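Local coordinates for protein anti sigma factor FlgM (Aquifex aeolicus, PDB 1RP3) that binds the flagellar sigma factor sigma-28 as its anti-sigma factor, holding it in an inactive conformation and so probably silencing the transcription it directs, at residues S8-L13 with K36-K41. Sequence-based numbering, arbitrary orientation.
Sequences SRLIGL and KVTLSK
Helical segments 8-13 and 36-41 run antiparallel, their axes 9.6 Å apart at 161°, with Leu10 level with Thr38. Leu10 has the largest share of the contact. Its CB points to the other helix and, with CG anti to the carbonyl carbon, both methyls reach Lys41: CD1 rests 3.8 Å from Lys41 CB, and CD2 lies 3.9 Å from Lys41 CD and also approaches Thr38 CG2, the two side chains of Leu10 and Lys41 crossing at about a right angle. Thr38 turns its methyl across, CG2 sitting 3.4 Å from Leu10 O and 4.3 Å from Leu13 CB. This rotamer sets OG1 beside its backbone N, hydrogen-bonded to Glu34 O one turn back. Lys41 NZ stands at the edge of the Arg9 guanidinium, 4.4 Å from NH2; the like charges probably repel mildly, partly offset by the Arg9 NH1 salt bridge to Glu6. An alanine in place of Leu10 would probably loosen the pairing, since both methyls touching Lys41 are lost. Ile11 and Leu39 set off away from the opposite segment and pack on Leu19 and Ser47 of the sigma-28 chain, respectively; Leu39 also touches Leu14. The result is an antiparallel helix pair, 5-14 with 31-46, laid against the sigma factor.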
ATOM      1  N   SER B   8     -25.784   1.080   3.862  1.00 43.90           N
ATOM      2  CA  SER B   8     -26.453   2.283   4.356  1.00 42.77           C
ATOM      3  C   SER B   8     -26.944   2.082   5.780  1.00 40.50           C
ATOM      4  O   SER B   8     -26.905   2.992   6.596  1.00 40.71           O
ATOM      5  CB  SER B   8     -27.628   2.645   3.441  1.00 44.02           C
ATOM      6  OG  SER B   8     -28.316   3.786   3.921  1.00 46.94           O
ATOM      7  N   ARG B   9     -27.377   0.866   6.082  1.00 41.17           N
ATOM      8  CA  ARG B   9     -27.877   0.553   7.409  1.00 41.05           C
ATOM      9  C   ARG B   9     -26.722   0.501   8.392  1.00 40.07           C
ATOM     10  O   ARG B   9     -26.807   1.046   9.494  1.00 42.15           O
ATOM     11  CB  ARG B   9     -28.627  -0.785   7.401  1.00 44.72           C
ATOM     12  CG  ARG B   9     -29.464  -1.030   8.662  1.00 49.37           C
ATOM     13  CD  ARG B   9     -29.674  -2.521   8.938  1.00 54.55           C
ATOM     14  NE  ARG B   9     -28.937  -2.962  10.125  1.00 57.58           N
ATOM     15  CZ  ARG B   9     -28.080  -3.978  10.146  1.00 58.62           C
ATOM     16  NH1 ARG B   9     -27.843  -4.674   9.040  1.00 57.50           N
ATOM     17  NH2 ARG B   9     -27.446  -4.292  11.273  1.00 58.36           N
ATOM     18  N   LEU B  10     -25.628  -0.128   7.970  1.00 37.95           N
ATOM     19  CA  LEU B  10     -24.440  -0.263   8.801  1.00 37.61           C
ATOM     20  C   LEU B  10     -23.824   1.091   9.113  1.00 37.91           C
ATOM     21  O   LEU B  10     -23.452   1.352  10.254  1.00 38.42           O
ATOM     22  CB  LEU B  10     -23.425  -1.207   8.146  1.00 34.54           C
ATOM     23  CG  LEU B  10     -23.831  -2.684   8.227  1.00 31.13           C
ATOM     24  CD1 LEU B  10     -22.949  -3.533   7.343  1.00 30.84           C
ATOM     25  CD2 LEU B  10     -23.779  -3.154   9.668  1.00 28.35           C
ATOM     26  N   ILE B  11     -23.762   1.967   8.110  1.00 38.74           N
ATOM     27  CA  ILE B  11     -23.232   3.318   8.286  1.00 39.42           C
ATOM     28  C   ILE B  11     -24.089   4.062   9.311  1.00 39.87           C
ATOM     29  O   ILE B  11     -23.573   4.797  10.164  1.00 38.41           O
ATOM     30  CB  ILE B  11     -23.200   4.094   6.947  1.00 39.77           C
ATOM     31  CG1 ILE B  11     -22.056   3.574   6.076  1.00 41.77           C
ATOM     32  CG2 ILE B  11     -22.994   5.579   7.187  1.00 41.91           C
ATOM     33  CD1 ILE B  11     -21.973   4.238   4.742  1.00 42.10           C
ATOM     34  N   GLY B  12     -25.399   3.814   9.252  1.00 42.20           N
ATOM     35  CA  GLY B  12     -26.337   4.420  10.183  1.00 40.79           C
ATOM     36  C   GLY B  12     -26.039   4.066  11.630  1.00 42.54           C
ATOM     37  O   GLY B  12     -26.138   4.926  12.508  1.00 40.87           O
ATOM     38  N   LEU B  13     -25.653   2.810  11.880  1.00 43.93           N
ATOM     39  CA  LEU B  13     -25.325   2.351  13.240  1.00 45.36           C
ATOM     40  C   LEU B  13     -24.044   3.015  13.710  1.00 46.04           C
ATOM     41  O   LEU B  13     -23.920   3.414  14.866  1.00 46.79           O
ATOM     42  CB  LEU B  13     -25.138   0.826  13.288  1.00 46.33           C
ATOM     43  CG  LEU B  13     -26.331  -0.054  12.928  1.00 47.32           C
ATOM     44  CD1 LEU B  13     -26.001  -1.490  13.289  1.00 46.71           C
ATOM     45  CD2 LEU B  13     -27.568   0.403  13.690  1.00 48.99           C
ATOM     46  N   LYS B  36     -16.364  -1.817  16.365  1.00 38.55           N
ATOM     47  CA  LYS B  36     -15.431  -2.804  15.842  1.00 38.76           C
ATOM     48  C   LYS B  36     -16.223  -3.849  15.054  1.00 39.63           C
ATOM     49  O   LYS B  36     -15.833  -4.217  13.951  1.00 41.39           O
ATOM     50  CB  LYS B  36     -14.658  -3.459  16.958  1.00 36.32           C
ATOM     51  N   VAL B  37     -17.371  -4.269  15.582  1.00 38.31           N
ATOM     52  CA  VAL B  37     -18.203  -5.248  14.889  1.00 36.89           C
ATOM     53  C   VAL B  37     -18.870  -4.654  13.655  1.00 35.62           C
ATOM     54  O   VAL B  37     -18.910  -5.278  12.595  1.00 38.60           O
ATOM     55  CB  VAL B  37     -19.272  -5.858  15.843  1.00 37.78           C
ATOM     56  CG1 VAL B  37     -20.368  -6.596  15.065  1.00 34.99           C
ATOM     57  CG2 VAL B  37     -18.605  -6.817  16.793  1.00 38.53           C
ATOM     58  N   THR B  38     -19.423  -3.462  13.800  1.00 33.74           N
ATOM     59  CA  THR B  38     -20.077  -2.800  12.680  1.00 32.50           C
ATOM     60  C   THR B  38     -19.073  -2.594  11.539  1.00 31.84           C
ATOM     61  O   THR B  38     -19.381  -2.876  10.383  1.00 32.19           O
ATOM     62  CB  THR B  38     -20.663  -1.458  13.123  1.00 31.67           C
ATOM     63  OG1 THR B  38     -21.558  -1.674  14.214  1.00 33.46           O
ATOM     64  CG2 THR B  38     -21.410  -0.797  11.999  1.00 29.97           C
ATOM     65  N   LEU B  39     -17.867  -2.133  11.879  1.00 30.05           N
ATOM     66  CA  LEU B  39     -16.814  -1.906  10.887  1.00 30.70           C
ATOM     67  C   LEU B  39     -16.461  -3.209  10.184  1.00 30.34           C
ATOM     68  O   LEU B  39     -16.285  -3.238   8.955  1.00 28.38           O
ATOM     69  CB  LEU B  39     -15.574  -1.287  11.542  1.00 27.47           C
ATOM     70  CG  LEU B  39     -15.736   0.205  11.874  1.00 29.19           C
ATOM     71  CD1 LEU B  39     -14.667   0.688  12.862  1.00 25.47           C
ATOM     72  CD2 LEU B  39     -15.702   1.012  10.595  1.00 25.76           C
ATOM     73  N   SER B  40     -16.404  -4.289  10.961  1.00 30.74           N
ATOM     74  CA  SER B  40     -16.111  -5.604  10.408  1.00 31.60           C
ATOM     75  C   SER B  40     -17.200  -6.023   9.415  1.00 33.13           C
ATOM     76  O   SER B  40     -16.910  -6.550   8.334  1.00 33.09           O
ATOM     77  CB  SER B  40     -15.995  -6.651  11.506  1.00 32.12           C
ATOM     78  OG  SER B  40     -15.622  -7.887  10.929  1.00 33.19           O
ATOM     79  N   LYS B  41     -18.451  -5.751   9.768  1.00 34.41           N
ATOM     80  CA  LYS B  41     -19.552  -6.099   8.883  1.00 35.92           C
ATOM     81  C   LYS B  41     -19.483  -5.308   7.594  1.00 36.36           C
ATOM     82  O   LYS B  41     -19.774  -5.848   6.531  1.00 37.63           O
ATOM     83  CB  LYS B  41     -20.900  -5.874   9.553  1.00 38.56           C
ATOM     84  CG  LYS B  41     -21.221  -6.842  10.682  1.00 38.10           C
ATOM     85  CD  LYS B  41     -22.671  -6.655  11.085  1.00 38.10           C
ATOM     86  CE  LYS B  41     -23.094  -7.592  12.184  1.00 37.68           C
ATOM     87  NZ  LYS B  41     -24.531  -7.394  12.511  1.00 38.10           N
TER